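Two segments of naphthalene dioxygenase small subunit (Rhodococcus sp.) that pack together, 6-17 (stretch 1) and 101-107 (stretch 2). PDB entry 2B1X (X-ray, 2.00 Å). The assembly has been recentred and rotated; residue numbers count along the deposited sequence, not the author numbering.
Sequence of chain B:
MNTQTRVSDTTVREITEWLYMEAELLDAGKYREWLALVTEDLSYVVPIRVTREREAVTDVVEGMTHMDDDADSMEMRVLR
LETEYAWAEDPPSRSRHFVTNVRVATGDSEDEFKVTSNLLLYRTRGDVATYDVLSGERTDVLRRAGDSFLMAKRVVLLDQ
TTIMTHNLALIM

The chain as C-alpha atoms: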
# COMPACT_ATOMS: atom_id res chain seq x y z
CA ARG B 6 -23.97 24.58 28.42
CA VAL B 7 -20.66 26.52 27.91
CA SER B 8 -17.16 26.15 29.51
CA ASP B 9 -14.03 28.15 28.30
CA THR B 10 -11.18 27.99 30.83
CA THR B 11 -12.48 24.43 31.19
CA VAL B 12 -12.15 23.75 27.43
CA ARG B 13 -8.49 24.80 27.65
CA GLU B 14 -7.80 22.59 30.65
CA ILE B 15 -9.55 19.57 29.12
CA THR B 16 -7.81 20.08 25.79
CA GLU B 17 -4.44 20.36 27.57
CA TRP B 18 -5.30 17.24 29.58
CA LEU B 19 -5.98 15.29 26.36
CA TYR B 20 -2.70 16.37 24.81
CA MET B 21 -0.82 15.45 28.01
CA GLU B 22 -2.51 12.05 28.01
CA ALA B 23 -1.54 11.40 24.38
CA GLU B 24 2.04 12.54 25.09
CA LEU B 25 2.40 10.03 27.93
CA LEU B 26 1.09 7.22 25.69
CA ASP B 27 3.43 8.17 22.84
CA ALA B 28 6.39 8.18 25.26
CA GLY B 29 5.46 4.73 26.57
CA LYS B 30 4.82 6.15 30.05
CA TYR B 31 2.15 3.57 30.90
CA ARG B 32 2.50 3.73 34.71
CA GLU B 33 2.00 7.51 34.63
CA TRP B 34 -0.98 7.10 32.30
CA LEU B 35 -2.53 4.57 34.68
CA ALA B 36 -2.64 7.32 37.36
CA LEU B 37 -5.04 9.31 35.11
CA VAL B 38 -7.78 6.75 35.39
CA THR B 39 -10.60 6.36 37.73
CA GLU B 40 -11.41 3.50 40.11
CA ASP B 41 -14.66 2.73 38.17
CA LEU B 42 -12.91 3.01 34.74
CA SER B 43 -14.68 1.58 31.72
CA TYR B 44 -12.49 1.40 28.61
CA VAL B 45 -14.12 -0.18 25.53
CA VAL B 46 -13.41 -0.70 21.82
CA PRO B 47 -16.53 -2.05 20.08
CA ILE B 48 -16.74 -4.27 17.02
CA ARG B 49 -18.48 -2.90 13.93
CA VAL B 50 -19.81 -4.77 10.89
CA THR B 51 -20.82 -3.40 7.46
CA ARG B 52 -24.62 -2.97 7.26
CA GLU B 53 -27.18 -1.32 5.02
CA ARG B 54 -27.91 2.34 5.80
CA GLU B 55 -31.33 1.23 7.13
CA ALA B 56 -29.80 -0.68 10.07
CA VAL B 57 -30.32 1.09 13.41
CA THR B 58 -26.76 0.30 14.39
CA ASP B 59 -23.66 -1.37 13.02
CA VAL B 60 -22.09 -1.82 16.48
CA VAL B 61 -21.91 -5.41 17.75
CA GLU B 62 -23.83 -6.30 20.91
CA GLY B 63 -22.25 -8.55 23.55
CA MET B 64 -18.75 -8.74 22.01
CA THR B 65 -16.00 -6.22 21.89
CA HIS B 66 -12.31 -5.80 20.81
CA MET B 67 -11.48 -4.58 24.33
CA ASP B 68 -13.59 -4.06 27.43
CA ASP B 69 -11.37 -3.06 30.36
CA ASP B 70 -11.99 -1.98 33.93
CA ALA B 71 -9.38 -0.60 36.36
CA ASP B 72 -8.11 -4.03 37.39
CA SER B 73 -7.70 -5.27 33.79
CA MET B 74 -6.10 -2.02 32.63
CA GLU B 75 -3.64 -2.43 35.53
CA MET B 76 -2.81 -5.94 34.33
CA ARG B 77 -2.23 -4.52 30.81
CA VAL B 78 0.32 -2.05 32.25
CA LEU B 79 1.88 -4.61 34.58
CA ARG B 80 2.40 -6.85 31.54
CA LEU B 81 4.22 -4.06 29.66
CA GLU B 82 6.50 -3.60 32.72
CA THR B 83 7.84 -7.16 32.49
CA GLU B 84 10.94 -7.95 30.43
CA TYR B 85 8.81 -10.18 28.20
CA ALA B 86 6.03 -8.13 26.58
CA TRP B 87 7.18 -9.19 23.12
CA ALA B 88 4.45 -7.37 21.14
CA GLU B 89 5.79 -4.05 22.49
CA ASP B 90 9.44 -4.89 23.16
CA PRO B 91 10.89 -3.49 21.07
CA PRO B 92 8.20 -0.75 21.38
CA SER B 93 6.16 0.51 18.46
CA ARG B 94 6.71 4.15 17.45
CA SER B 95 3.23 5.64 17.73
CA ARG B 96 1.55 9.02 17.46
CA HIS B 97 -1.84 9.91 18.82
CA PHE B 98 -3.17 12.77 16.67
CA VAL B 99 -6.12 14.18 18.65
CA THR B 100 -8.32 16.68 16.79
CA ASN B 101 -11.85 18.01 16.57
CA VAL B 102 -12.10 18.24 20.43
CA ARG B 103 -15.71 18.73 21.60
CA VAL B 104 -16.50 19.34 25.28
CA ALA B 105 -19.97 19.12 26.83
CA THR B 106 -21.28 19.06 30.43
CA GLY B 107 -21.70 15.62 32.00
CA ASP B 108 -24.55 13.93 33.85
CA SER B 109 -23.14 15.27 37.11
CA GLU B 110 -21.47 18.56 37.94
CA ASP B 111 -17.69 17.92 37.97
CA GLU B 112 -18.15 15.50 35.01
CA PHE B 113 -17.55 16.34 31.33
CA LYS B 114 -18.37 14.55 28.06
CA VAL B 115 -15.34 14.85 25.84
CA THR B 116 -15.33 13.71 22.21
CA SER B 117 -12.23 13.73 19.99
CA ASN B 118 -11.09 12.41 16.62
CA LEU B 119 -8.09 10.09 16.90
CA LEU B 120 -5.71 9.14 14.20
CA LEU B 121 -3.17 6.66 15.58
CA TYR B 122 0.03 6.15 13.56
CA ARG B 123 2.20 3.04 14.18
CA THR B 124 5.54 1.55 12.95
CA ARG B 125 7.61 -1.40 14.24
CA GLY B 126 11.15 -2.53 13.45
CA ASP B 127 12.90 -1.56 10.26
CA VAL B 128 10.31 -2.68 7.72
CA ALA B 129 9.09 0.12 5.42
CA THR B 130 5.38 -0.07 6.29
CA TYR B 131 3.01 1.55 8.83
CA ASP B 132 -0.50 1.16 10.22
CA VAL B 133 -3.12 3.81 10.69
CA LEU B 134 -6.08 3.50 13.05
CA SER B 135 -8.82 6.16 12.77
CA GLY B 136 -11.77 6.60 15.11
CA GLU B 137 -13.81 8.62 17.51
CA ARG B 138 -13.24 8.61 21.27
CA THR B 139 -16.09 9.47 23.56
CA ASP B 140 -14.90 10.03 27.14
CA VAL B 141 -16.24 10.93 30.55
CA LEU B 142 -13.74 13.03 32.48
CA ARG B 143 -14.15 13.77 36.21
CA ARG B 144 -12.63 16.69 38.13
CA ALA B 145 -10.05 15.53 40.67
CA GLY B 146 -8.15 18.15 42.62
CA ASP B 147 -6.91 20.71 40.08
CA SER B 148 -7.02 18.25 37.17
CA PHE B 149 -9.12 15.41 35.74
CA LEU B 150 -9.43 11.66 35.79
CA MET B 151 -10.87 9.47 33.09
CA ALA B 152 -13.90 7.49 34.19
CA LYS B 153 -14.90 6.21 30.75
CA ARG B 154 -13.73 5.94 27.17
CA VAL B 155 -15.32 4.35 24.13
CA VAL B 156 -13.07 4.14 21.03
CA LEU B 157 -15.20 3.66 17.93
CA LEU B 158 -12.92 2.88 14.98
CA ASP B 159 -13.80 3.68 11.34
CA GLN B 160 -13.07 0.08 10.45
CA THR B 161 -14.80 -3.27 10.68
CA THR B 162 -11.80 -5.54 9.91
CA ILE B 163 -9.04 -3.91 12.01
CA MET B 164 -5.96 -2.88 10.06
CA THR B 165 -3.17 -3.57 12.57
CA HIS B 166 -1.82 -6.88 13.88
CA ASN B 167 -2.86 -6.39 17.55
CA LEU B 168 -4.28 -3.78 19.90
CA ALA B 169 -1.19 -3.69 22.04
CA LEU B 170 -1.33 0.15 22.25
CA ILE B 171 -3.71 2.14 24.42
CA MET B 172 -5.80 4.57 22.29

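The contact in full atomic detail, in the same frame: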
# COMPACT_ATOMS: atom_id res chain seq x y z
N ARG B 6 -24.56 23.85 29.59
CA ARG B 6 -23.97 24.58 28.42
C ARG B 6 -22.73 25.42 28.78
O ARG B 6 -22.57 25.81 29.94
CB ARG B 6 -25.04 25.44 27.75
N VAL B 7 -21.87 25.68 27.79
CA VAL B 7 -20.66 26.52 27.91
C VAL B 7 -19.51 25.93 28.76
O VAL B 7 -19.72 24.96 29.48
CB VAL B 7 -21.03 27.96 28.38
N SER B 8 -18.31 26.52 28.65
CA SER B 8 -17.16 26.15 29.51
C SER B 8 -16.05 27.24 29.57
O SER B 8 -16.05 28.08 30.47
CB SER B 8 -16.58 24.78 29.09
OG SER B 8 -17.56 23.75 29.05
N ASP B 9 -15.09 27.15 28.63
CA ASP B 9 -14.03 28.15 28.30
C ASP B 9 -12.62 27.97 28.87
O ASP B 9 -11.70 27.57 28.15
CB ASP B 9 -14.49 29.60 28.39
CG ASP B 9 -13.75 30.51 27.41
OD1 ASP B 9 -12.50 30.49 27.43
OD2 ASP B 9 -14.31 31.27 26.59
N THR B 10 -12.42 28.34 30.14
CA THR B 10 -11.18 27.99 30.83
C THR B 10 -11.14 26.47 30.94
O THR B 10 -10.07 25.85 30.83
CB THR B 10 -11.13 28.67 32.22
OG1 THR B 10 -10.54 29.97 32.10
CG2 THR B 10 -10.17 27.95 33.18
N THR B 11 -12.32 25.87 31.11
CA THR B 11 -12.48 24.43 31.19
C THR B 11 -12.10 23.72 29.88
O THR B 11 -11.44 22.68 29.91
CB THR B 11 -13.91 24.09 31.61
OG1 THR B 11 -14.18 24.70 32.88
CG2 THR B 11 -14.06 22.60 31.89
N VAL B 12 -12.51 24.29 28.74
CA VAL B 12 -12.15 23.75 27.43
C VAL B 12 -10.62 23.65 27.29
O VAL B 12 -10.09 22.63 26.84
CB VAL B 12 -12.73 24.62 26.28
CG1 VAL B 12 -12.14 24.21 24.92
CG2 VAL B 12 -14.25 24.52 26.25
N ARG B 13 -9.94 24.73 27.68
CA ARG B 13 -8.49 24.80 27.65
C ARG B 13 -7.87 23.68 28.49
O ARG B 13 -7.03 22.91 28.01
CB ARG B 13 -8.00 26.16 28.14
CG ARG B 13 -6.60 26.49 27.64
CD ARG B 13 -5.87 27.54 28.44
NE ARG B 13 -4.46 27.21 28.63
CZ ARG B 13 -3.53 28.08 28.99
NH1 ARG B 13 -3.84 29.35 29.19
NH2 ARG B 13 -2.27 27.69 29.15
N GLU B 14 -8.31 23.59 29.73
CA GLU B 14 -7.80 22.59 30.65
C GLU B 14 -8.01 21.17 30.12
O GLU B 14 -7.09 20.35 30.17
CB GLU B 14 -8.45 22.76 32.03
CG GLU B 14 -8.01 24.01 32.78
CD GLU B 14 -8.61 24.12 34.17
OE1 GLU B 14 -9.38 23.20 34.58
OE2 GLU B 14 -8.31 25.13 34.87
N ILE B 15 -9.22 20.90 29.63
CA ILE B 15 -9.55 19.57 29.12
C ILE B 15 -8.72 19.26 27.88
O ILE B 15 -8.15 18.18 27.76
CB ILE B 15 -11.07 19.43 28.89
CG1 ILE B 15 -11.78 19.25 30.25
CG2 ILE B 15 -11.37 18.26 27.97
CD1 ILE B 15 -13.30 19.34 30.22
N THR B 16 -8.61 20.24 27.00
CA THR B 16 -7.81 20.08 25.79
C THR B 16 -6.35 19.79 26.17
O THR B 16 -5.78 18.83 25.68
CB THR B 16 -7.98 21.30 24.87
OG1 THR B 16 -9.37 21.41 24.52
CG2 THR B 16 -7.27 21.07 23.52
N GLU B 17 -5.80 20.57 27.11
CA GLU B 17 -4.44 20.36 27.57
C GLU B 17 -4.29 18.99 28.22
O GLU B 17 -3.28 18.33 28.05
CB GLU B 17 -3.96 21.51 28.48
CG GLU B 17 -3.67 22.77 27.65
CD GLU B 17 -3.05 23.94 28.42
OE1 GLU B 17 -3.19 24.02 29.68
OE2 GLU B 17 -2.44 24.82 27.75
N ASN B 101 -10.39 17.85 16.51
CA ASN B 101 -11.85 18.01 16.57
C ASN B 101 -12.35 17.80 18.03
O ASN B 101 -13.29 17.05 18.26
CB ASN B 101 -12.56 16.98 15.67
CG ASN B 101 -12.34 17.20 14.18
OD1 ASN B 101 -13.31 17.39 13.41
ND2 ASN B 101 -11.10 17.13 13.75
N VAL B 102 -11.72 18.44 19.01
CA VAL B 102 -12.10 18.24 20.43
C VAL B 102 -13.43 18.93 20.74
O VAL B 102 -13.57 20.14 20.56
CB VAL B 102 -11.00 18.68 21.39
CG1 VAL B 102 -11.47 18.61 22.91
CG2 VAL B 102 -9.72 17.85 21.17
N ARG B 103 -14.42 18.16 21.18
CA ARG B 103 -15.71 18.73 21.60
C ARG B 103 -15.92 18.44 23.08
O ARG B 103 -15.76 17.30 23.55
CB ARG B 103 -16.87 18.17 20.76
CG ARG B 103 -16.82 18.54 19.26
CD ARG B 103 -17.28 17.43 18.35
NE ARG B 103 -16.16 16.51 18.16
CZ ARG B 103 -16.27 15.26 17.72
NH1 ARG B 103 -17.47 14.77 17.43
NH2 ARG B 103 -15.17 14.51 17.58
N VAL B 104 -16.27 19.47 23.82
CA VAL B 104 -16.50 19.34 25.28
C VAL B 104 -17.94 19.72 25.62
O VAL B 104 -18.42 20.77 25.22
CB VAL B 104 -15.52 20.23 26.08
CG1 VAL B 104 -15.73 20.05 27.60
CG2 VAL B 104 -14.09 19.91 25.69
N ALA B 105 -18.62 18.84 26.35
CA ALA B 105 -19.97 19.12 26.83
C ALA B 105 -20.06 18.81 28.32
O ALA B 105 -19.21 18.07 28.82
CB ALA B 105 -20.98 18.30 26.04
N THR B 106 -21.05 19.39 29.01
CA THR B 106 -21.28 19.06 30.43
C THR B 106 -21.75 17.62 30.60
O THR B 106 -22.43 17.08 29.74
CB THR B 106 -22.30 20.04 31.14
OG1 THR B 106 -23.48 20.24 30.34
CG2 THR B 106 -21.72 21.45 31.31
N GLY B 107 -21.38 17.01 31.72
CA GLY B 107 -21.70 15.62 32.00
C GLY B 107 -23.04 15.46 32.70
O GLY B 107 -23.81 16.41 32.79

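This is a small, mainly apolar contact in which one side of a strand in stretch 2 packs against a helix that begins at Thr10 and the loop before it, with no hydrogen bond crossing between the modelled atoms. The buried surface, 315 Å² summed over both sides, and an axis separation of 9.4 Å at closest approach fit side-chain packing; the two N-to-C directions differ by 125°, so the elements run obliquely.

Strand alternation selects the participants: the CA-to-CB bonds of Val102, Val104 and Thr106 point toward stretch 1, those of Arg103 and Ala105 away. Val104 is the centre, with 87 Å² covered, the largest share of any residue here. Its CG1 lies 3.6 Å from Ile15 CD1, while Val104 CB is 4.5 Å from Val12 CG2.

The helical spacing of Val12, Ile15 and Thr16 places all three along the strand. Thr16 OG1 donates to Val12 O at 2.7 Å, a bond back across one helical turn, and sits 3.9 Å from Val102 CG1, so its hydroxyl is satisfied within the helix while packing against a methyl group.

At the other end, Arg6 N lies 3.8 Å from Thr106 OG1, a proximity without a hydrogen bond. Arg6 and Val7 are poorly ordered with truncated side chains, so this edge is less well defined.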